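Local coordinates for mitochondrial edited mRNA stability factor 1 (Trypanosoma brucei, PDB 6NL1), which probably acts as a Nudix-family enzyme that processes the 5' ends of mitochondrial mRNAs and contributes to the stability of edited transcripts, at residues L110-W121 against M190-Y200. Numbering follows the deposited sequence.
Sequences LARKVSGPMREW and MEAAIQQDPVY. With SO4 (sulfate ion), chain C.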
ATOM      1  N   LEU A 110      -3.582  -3.808  15.457  1.00 25.73           N
ATOM      2  CA  LEU A 110      -3.945  -2.402  15.630  1.00 23.56           C
ATOM      3  C   LEU A 110      -2.847  -1.451  15.140  1.00 32.32           C
ATOM      4  O   LEU A 110      -3.129  -0.453  14.484  1.00 28.18           O
ATOM      5  CB  LEU A 110      -4.299  -2.120  17.099  1.00 25.31           C
ATOM      6  CG  LEU A 110      -5.442  -2.986  17.661  1.00 39.82           C
ATOM      7  CD1 LEU A 110      -5.808  -2.596  19.084  1.00 32.52           C
ATOM      8  CD2 LEU A 110      -6.672  -2.911  16.759  1.00 34.90           C
ATOM      9  N   ALA A 111      -1.595  -1.772  15.445  1.00 26.70           N
ATOM     10  CA  ALA A 111      -0.484  -0.879  15.122  1.00 25.65           C
ATOM     11  C   ALA A 111      -0.381  -0.609  13.626  1.00 35.40           C
ATOM     12  O   ALA A 111      -0.028   0.496  13.212  1.00 24.46           O
ATOM     13  CB  ALA A 111       0.833  -1.432  15.651  1.00 23.29           C
ATOM     14  N   ARG A 112      -0.703  -1.605  12.806  1.00 20.28           N
ATOM     15  CA  ARG A 112      -0.604  -1.398  11.371  1.00 25.60           C
ATOM     16  C   ARG A 112      -1.576  -0.316  10.886  1.00 33.21           C
ATOM     17  O   ARG A 112      -1.387   0.248   9.814  1.00 37.95           O
ATOM     18  CB  ARG A 112      -0.826  -2.696  10.611  1.00 35.94           C
ATOM     19  CG  ARG A 112      -2.277  -3.111  10.521  1.00 37.62           C
ATOM     20  CD  ARG A 112      -2.401  -4.293   9.587  1.00 49.13           C
ATOM     21  NE  ARG A 112      -1.561  -5.381  10.053  1.00 48.92           N
ATOM     22  CZ  ARG A 112      -2.030  -6.499  10.596  1.00 67.28           C
ATOM     23  NH1 ARG A 112      -3.342  -6.676  10.709  1.00 47.65           N
ATOM     24  NH2 ARG A 112      -1.183  -7.438  11.012  1.00 40.37           N
ATOM     25  N   LYS A 113      -2.599  -0.017  11.681  1.00 26.60           N
ATOM     26  CA  LYS A 113      -3.616   0.964  11.286  1.00 25.03           C
ATOM     27  C   LYS A 113      -3.163   2.406  11.456  1.00 27.64           C
ATOM     28  O   LYS A 113      -3.785   3.322  10.922  1.00 35.51           O
ATOM     29  CB  LYS A 113      -4.919   0.724  12.055  1.00 22.89           C
ATOM     30  CG  LYS A 113      -5.542  -0.656  11.747  1.00 23.88           C
ATOM     31  CD  LYS A 113      -6.834  -0.874  12.531  1.00 29.18           C
ATOM     32  CE  LYS A 113      -7.513  -2.185  12.146  1.00 32.09           C
ATOM     33  NZ  LYS A 113      -8.787  -2.343  12.910  1.00 44.12           N
ATOM     34  N   VAL A 114      -2.086   2.606  12.209  1.00 25.75           N
ATOM     35  CA  VAL A 114      -1.576   3.943  12.456  1.00 27.70           C
ATOM     36  C   VAL A 114      -0.216   4.111  11.801  1.00 31.49           C
ATOM     37  O   VAL A 114       0.449   5.128  11.979  1.00 28.28           O
ATOM     38  CB  VAL A 114      -1.434   4.240  13.965  1.00 33.95           C
ATOM     39  CG1 VAL A 114      -2.781   4.098  14.653  1.00 32.43           C
ATOM     40  CG2 VAL A 114      -0.398   3.323  14.599  1.00 29.17           C
ATOM     41  N   SER A 115       0.206   3.117  11.034  1.00 28.42           N
ATOM     42  CA  SER A 115       1.548   3.164  10.468  1.00 25.26           C
ATOM     43  C   SER A 115       1.520   2.964   8.968  1.00 25.64           C
ATOM     44  O   SER A 115       1.582   3.931   8.214  1.00 25.82           O
ATOM     45  CB  SER A 115       2.443   2.121  11.139  1.00 22.15           C
ATOM     46  OG  SER A 115       1.794   0.859  11.163  1.00 32.16           O
ATOM     47  N   GLY A 116       1.418   1.705   8.541  1.00 26.37           N
ATOM     48  CA  GLY A 116       1.403   1.378   7.131  1.00 22.97           C
ATOM     49  C   GLY A 116       2.753   0.880   6.638  1.00 24.18           C
ATOM     50  O   GLY A 116       3.785   1.330   7.118  1.00 26.53           O
ATOM     51  N   PRO A 117       2.749  -0.045   5.662  1.00 25.07           N
ATOM     52  CA  PRO A 117       4.011  -0.599   5.148  1.00 27.70           C
ATOM     53  C   PRO A 117       4.998   0.492   4.743  1.00 28.11           C
ATOM     54  O   PRO A 117       6.187   0.365   5.024  1.00 23.77           O
ATOM     55  CB  PRO A 117       3.570  -1.405   3.917  1.00 19.68           C
ATOM     56  CG  PRO A 117       2.138  -1.742   4.176  1.00 19.79           C
ATOM     57  CD  PRO A 117       1.576  -0.558   4.931  1.00 23.33           C
ATOM     58  N   MET A 118       4.514   1.543   4.086  1.00 23.66           N
ATOM     59  CA  MET A 118       5.369   2.670   3.686  1.00 26.73           C
ATOM     60  C   MET A 118       5.010   3.927   4.472  1.00 21.69           C
ATOM     61  O   MET A 118       5.144   5.042   3.959  1.00 24.39           O
ATOM     62  CB  MET A 118       5.233   2.974   2.179  1.00 27.57           C
ATOM     63  CG  MET A 118       5.818   1.920   1.222  1.00 34.66           C
ATOM     64  SD  MET A 118       7.549   1.584   1.572  1.00 52.08           S
ATOM     65  CE  MET A 118       8.344   3.170   1.291  1.00 48.06           C
ATOM     66  N   ARG A 119       4.525   3.753   5.699  1.00 20.97           N
ATOM     67  CA  ARG A 119       4.215   4.894   6.565  1.00 32.31           C
ATOM     68  C   ARG A 119       3.139   5.792   5.978  1.00 31.59           C
ATOM     69  O   ARG A 119       3.102   7.002   6.229  1.00 30.98           O
ATOM     70  CB  ARG A 119       5.490   5.697   6.885  1.00 21.22           C
ATOM     71  CG  ARG A 119       6.490   4.876   7.723  1.00 24.30           C
ATOM     72  CD  ARG A 119       7.728   5.696   8.129  1.00 28.35           C
ATOM     73  NE  ARG A 119       7.410   6.866   8.953  1.00 29.76           N
ATOM     74  CZ  ARG A 119       7.278   6.849  10.280  1.00 37.78           C
ATOM     75  NH1 ARG A 119       7.411   5.713  10.965  1.00 29.44           N
ATOM     76  NH2 ARG A 119       7.005   7.975  10.927  1.00 36.40           N
ATOM     77  N   GLU A 120       2.263   5.184   5.191  1.00 26.00           N
ATOM     78  CA  GLU A 120       1.106   5.870   4.636  1.00 25.01           C
ATOM     79  C   GLU A 120       0.310   6.610   5.713  1.00 34.56           C
ATOM     80  O   GLU A 120      -0.069   7.760   5.522  1.00 26.94           O
ATOM     81  CB  GLU A 120       0.184   4.863   3.924  1.00 25.70           C
ATOM     82  CG  GLU A 120       0.760   4.321   2.627  1.00 25.86           C
ATOM     83  CD  GLU A 120       1.597   3.058   2.807  1.00 29.19           C
ATOM     84  OE1 GLU A 120       1.992   2.711   3.951  1.00 26.38           O
ATOM     85  OE2 GLU A 120       1.860   2.407   1.779  1.00 27.58           O
ATOM     86  N   TRP A 121       0.043   5.943   6.835  1.00 29.59           N
ATOM     87  CA  TRP A 121      -0.781   6.542   7.888  1.00 26.26           C
ATOM     88  C   TRP A 121       0.035   7.281   8.947  1.00 25.64           C
ATOM     89  O   TRP A 121      -0.409   8.301   9.465  1.00 28.23           O
ATOM     90  CB  TRP A 121      -1.767   5.513   8.480  1.00 25.44           C
ATOM     91  CG  TRP A 121      -2.686   5.061   7.398  1.00 34.09           C
ATOM     92  CD1 TRP A 121      -3.653   5.805   6.790  1.00 26.86           C
ATOM     93  CD2 TRP A 121      -2.668   3.799   6.725  1.00 27.35           C
ATOM     94  NE1 TRP A 121      -4.255   5.082   5.795  1.00 29.46           N
ATOM     95  CE2 TRP A 121      -3.671   3.843   5.732  1.00 26.04           C
ATOM     96  CE3 TRP A 121      -1.915   2.627   6.877  1.00 29.23           C
ATOM     97  CZ2 TRP A 121      -3.937   2.764   4.888  1.00 22.12           C
ATOM     98  CZ3 TRP A 121      -2.182   1.555   6.038  1.00 29.79           C
ATOM     99  CH2 TRP A 121      -3.185   1.633   5.053  1.00 30.03           C
ATOM    100  N   MET A 190      -5.746   8.297  16.379  1.00 28.69           N
ATOM    101  CA  MET A 190      -5.394   6.884  16.356  1.00 33.58           C
ATOM    102  C   MET A 190      -6.584   6.043  16.808  1.00 30.09           C
ATOM    103  O   MET A 190      -6.856   4.981  16.238  1.00 34.12           O
ATOM    104  CB  MET A 190      -4.167   6.629  17.238  1.00 28.60           C
ATOM    105  CG  MET A 190      -2.892   7.273  16.681  1.00 35.80           C
ATOM    106  SD  MET A 190      -1.564   7.392  17.889  1.00 41.07           S
ATOM    107  CE  MET A 190      -1.231   5.657  18.209  1.00 29.72           C
ATOM    108  N   GLU A 191      -7.304   6.529  17.818  1.00 31.94           N
ATOM    109  CA  GLU A 191      -8.492   5.824  18.292  1.00 38.58           C
ATOM    110  C   GLU A 191      -9.535   5.727  17.194  1.00 40.60           C
ATOM    111  O   GLU A 191     -10.173   4.691  17.040  1.00 46.57           O
ATOM    112  CB  GLU A 191      -9.063   6.475  19.547  1.00 34.93           C
ATOM    113  CG  GLU A 191      -8.164   6.301  20.752  1.00 38.84           C
ATOM    114  CD  GLU A 191      -8.814   6.740  22.040  1.00 60.36           C
ATOM    115  OE1 GLU A 191      -8.431   6.200  23.103  1.00 50.44           O
ATOM    116  OE2 GLU A 191      -9.694   7.629  21.997  1.00 62.43           O
ATOM    117  N   ALA A 192      -9.676   6.786  16.402  1.00 38.54           N
ATOM    118  CA  ALA A 192     -10.587   6.749  15.262  1.00 37.28           C
ATOM    119  C   ALA A 192     -10.061   5.801  14.197  1.00 51.94           C
ATOM    120  O   ALA A 192     -10.823   5.051  13.583  1.00 53.36           O
ATOM    121  CB  ALA A 192     -10.781   8.144  14.674  1.00 30.57           C
ATOM    122  N   ALA A 193      -8.751   5.833  13.979  1.00 36.29           N
ATOM    123  CA  ALA A 193      -8.151   5.001  12.947  1.00 31.73           C
ATOM    124  C   ALA A 193      -8.304   3.503  13.238  1.00 34.80           C
ATOM    125  O   ALA A 193      -8.599   2.724  12.335  1.00 31.04           O
ATOM    126  CB  ALA A 193      -6.681   5.364  12.746  1.00 31.61           C
ATOM    127  N   ILE A 194      -8.092   3.095  14.487  1.00 25.92           N
ATOM    128  CA  ILE A 194      -8.195   1.670  14.817  1.00 37.86           C
ATOM    129  C   ILE A 194      -9.636   1.170  14.789  1.00 50.47           C
ATOM    130  O   ILE A 194      -9.878  -0.027  14.925  1.00 53.65           O
ATOM    131  CB  ILE A 194      -7.550   1.295  16.186  1.00 33.88           C
ATOM    132  CG1 ILE A 194      -8.306   1.936  17.348  1.00 39.44           C
ATOM    133  CG2 ILE A 194      -6.089   1.675  16.220  1.00 35.15           C
ATOM    134  CD1 ILE A 194      -7.816   1.475  18.715  1.00 39.03           C
ATOM    135  N   GLN A 195     -10.584   2.089  14.622  1.00 45.24           N
ATOM    136  CA  GLN A 195     -11.989   1.732  14.440  1.00 51.64           C
ATOM    137  C   GLN A 195     -12.325   1.713  12.959  1.00 43.52           C
ATOM    138  O   GLN A 195     -13.214   0.991  12.522  1.00 48.51           O
ATOM    139  CB  GLN A 195     -12.907   2.709  15.173  1.00 50.92           C
ATOM    140  CG  GLN A 195     -12.895   2.542  16.687  1.00 79.09           C
ATOM    141  CD  GLN A 195     -13.702   3.613  17.395  1.00105.29           C
ATOM    142  OE1 GLN A 195     -13.292   4.774  17.468  1.00101.63           O
ATOM    143  NE2 GLN A 195     -14.859   3.229  17.923  1.00109.10           N
ATOM    144  N   GLN A 196     -11.626   2.530  12.187  1.00 45.89           N
ATOM    145  CA  GLN A 196     -11.712   2.425  10.748  1.00 39.37           C
ATOM    146  C   GLN A 196     -10.918   1.179  10.384  1.00 49.45           C
ATOM    147  O   GLN A 196     -10.341   0.509  11.245  1.00 58.90           O
ATOM    148  CB  GLN A 196     -11.125   3.669  10.068  1.00 42.65           C
ATOM    149  CG  GLN A 196     -11.864   4.974  10.365  1.00 50.35           C
ATOM    150  CD  GLN A 196     -11.088   6.230   9.922  1.00 84.11           C
ATOM    151  OE1 GLN A 196     -10.241   6.182   9.022  1.00 54.93           O
ATOM    152  NE2 GLN A 196     -11.379   7.357  10.565  1.00 50.12           N
ATOM    153  N   ASP A 197     -10.899   0.858   9.108  1.00 38.37           N
ATOM    154  CA  ASP A 197     -10.129  -0.273   8.621  1.00 38.58           C
ATOM    155  C   ASP A 197      -9.302   0.252   7.444  1.00 31.24           C
ATOM    156  O   ASP A 197      -9.644   0.011   6.287  1.00 34.19           O
ATOM    157  CB  ASP A 197     -11.109  -1.375   8.188  1.00 43.73           C
ATOM    158  CG  ASP A 197     -10.424  -2.623   7.640  1.00 80.48           C
ATOM    159  OD1 ASP A 197      -9.454  -3.101   8.265  1.00 90.58           O
ATOM    160  OD2 ASP A 197     -10.879  -3.137   6.586  1.00 63.57           O
ATOM    161  N   PRO A 198      -8.237   1.023   7.733  1.00 35.80           N
ATOM    162  CA  PRO A 198      -7.427   1.575   6.639  1.00 34.47           C
ATOM    163  C   PRO A 198      -6.854   0.433   5.829  1.00 34.35           C
ATOM    164  O   PRO A 198      -6.371  -0.541   6.407  1.00 30.37           O
ATOM    165  CB  PRO A 198      -6.287   2.316   7.364  1.00 34.66           C
ATOM    166  CG  PRO A 198      -6.773   2.519   8.755  1.00 45.73           C
ATOM    167  CD  PRO A 198      -7.665   1.342   9.051  1.00 44.05           C
ATOM    168  N   VAL A 199      -6.927   0.536   4.509  1.00 20.33           N
ATOM    169  CA  VAL A 199      -6.467  -0.539   3.641  1.00 24.32           C
ATOM    170  C   VAL A 199      -5.846   0.041   2.382  1.00 22.47           C
ATOM    171  O   VAL A 199      -5.993   1.222   2.098  1.00 25.67           O
ATOM    172  CB  VAL A 199      -7.651  -1.441   3.209  1.00 25.64           C
ATOM    173  CG1 VAL A 199      -8.258  -2.171   4.417  1.00 19.59           C
ATOM    174  CG2 VAL A 199      -8.710  -0.599   2.492  1.00 19.52           C
ATOM    175  N   TYR A 200      -5.138  -0.801   1.643  1.00 26.54           N
ATOM    176  CA  TYR A 200      -4.785  -0.491   0.270  1.00 18.97           C
ATOM    177  C   TYR A 200      -6.031  -0.713  -0.581  1.00 24.23           C
ATOM    178  O   TYR A 200      -6.882  -1.546  -0.254  1.00 28.03           O
ATOM    179  CB  TYR A 200      -3.675  -1.426  -0.211  1.00 18.91           C
ATOM    180  CG  TYR A 200      -2.278  -1.073   0.272  1.00 22.69           C
ATOM    181  CD1 TYR A 200      -1.208  -1.935   0.048  1.00 32.19           C
ATOM    182  CD2 TYR A 200      -2.021   0.134   0.914  1.00 33.29           C
ATOM    183  CE1 TYR A 200       0.079  -1.617   0.460  1.00 25.47           C
ATOM    184  CE2 TYR A 200      -0.735   0.469   1.336  1.00 30.24           C
ATOM    185  CZ  TYR A 200       0.311  -0.409   1.103  1.00 26.94           C
ATOM    186  OH  TYR A 200       1.584  -0.099   1.522  1.00 28.29           O
TER
HETATM  187  S   SO4 C 402       7.147  10.564   8.134  1.00 94.36           S
HETATM  188  O1  SO4 C 402       8.498  11.044   8.421  1.00110.04           O
HETATM  189  O2  SO4 C 402       6.423  11.595   7.395  1.00 89.46           O
HETATM  190  O3  SO4 C 402       7.212   9.346   7.323  1.00 89.44           O
HETATM  191  O4  SO4 C 402       6.456  10.273   9.391  1.00 80.50           O
HETATM  192  O   HOH W   1      -4.091  -0.864   8.232  1.00 47.12           O
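Pro198 lies over one face of the Trp121 indole, its CB 3.7 Å from the centroid of the six-membered ring in a CH-pi contact, while Glu120 CB covers the opposite face and Val199 O sits at the edge. This joins the N-terminal part of the chain, with its four-stranded antiparallel sheet, to the linker that runs from helix 180-193 into strand 200-207 of the Nudix fold. The indole NE1 is satisfied by Thr244 O, and Trp243 meets the ring edge-to-face.

Back toward helix 180-193, the Lys113 chain crosses Pro198 at about a right angle and, extended beyond CG, donates a hydrogen bond from NZ to Ile194 O at 3.3 Å, approaching from above the carbonyl plane. Val114 CG1 packs 3.8 Å from Met190 CG, the two side chains crossing at about a right angle.

At the other end, Tyr200, a neighbour of Arg202 and Val288, which bind GDP in another crystal structure of this protein (this model is apo), has the Glu120 carboxylate at its ring edge, the two planes 61° apart. Pro117 CG approaches the phenol end, 3.2 Å from Tyr200 OH. A bend at chi2 (90°) turns the carboxylate so that both oxygens work: Glu120 OE1 accepts from Met118 N at 2.8 Å, and the Tyr200 OH donates a hydrogen bond to Glu120 OE2 at 2.5 Å, from above the carboxylate plane.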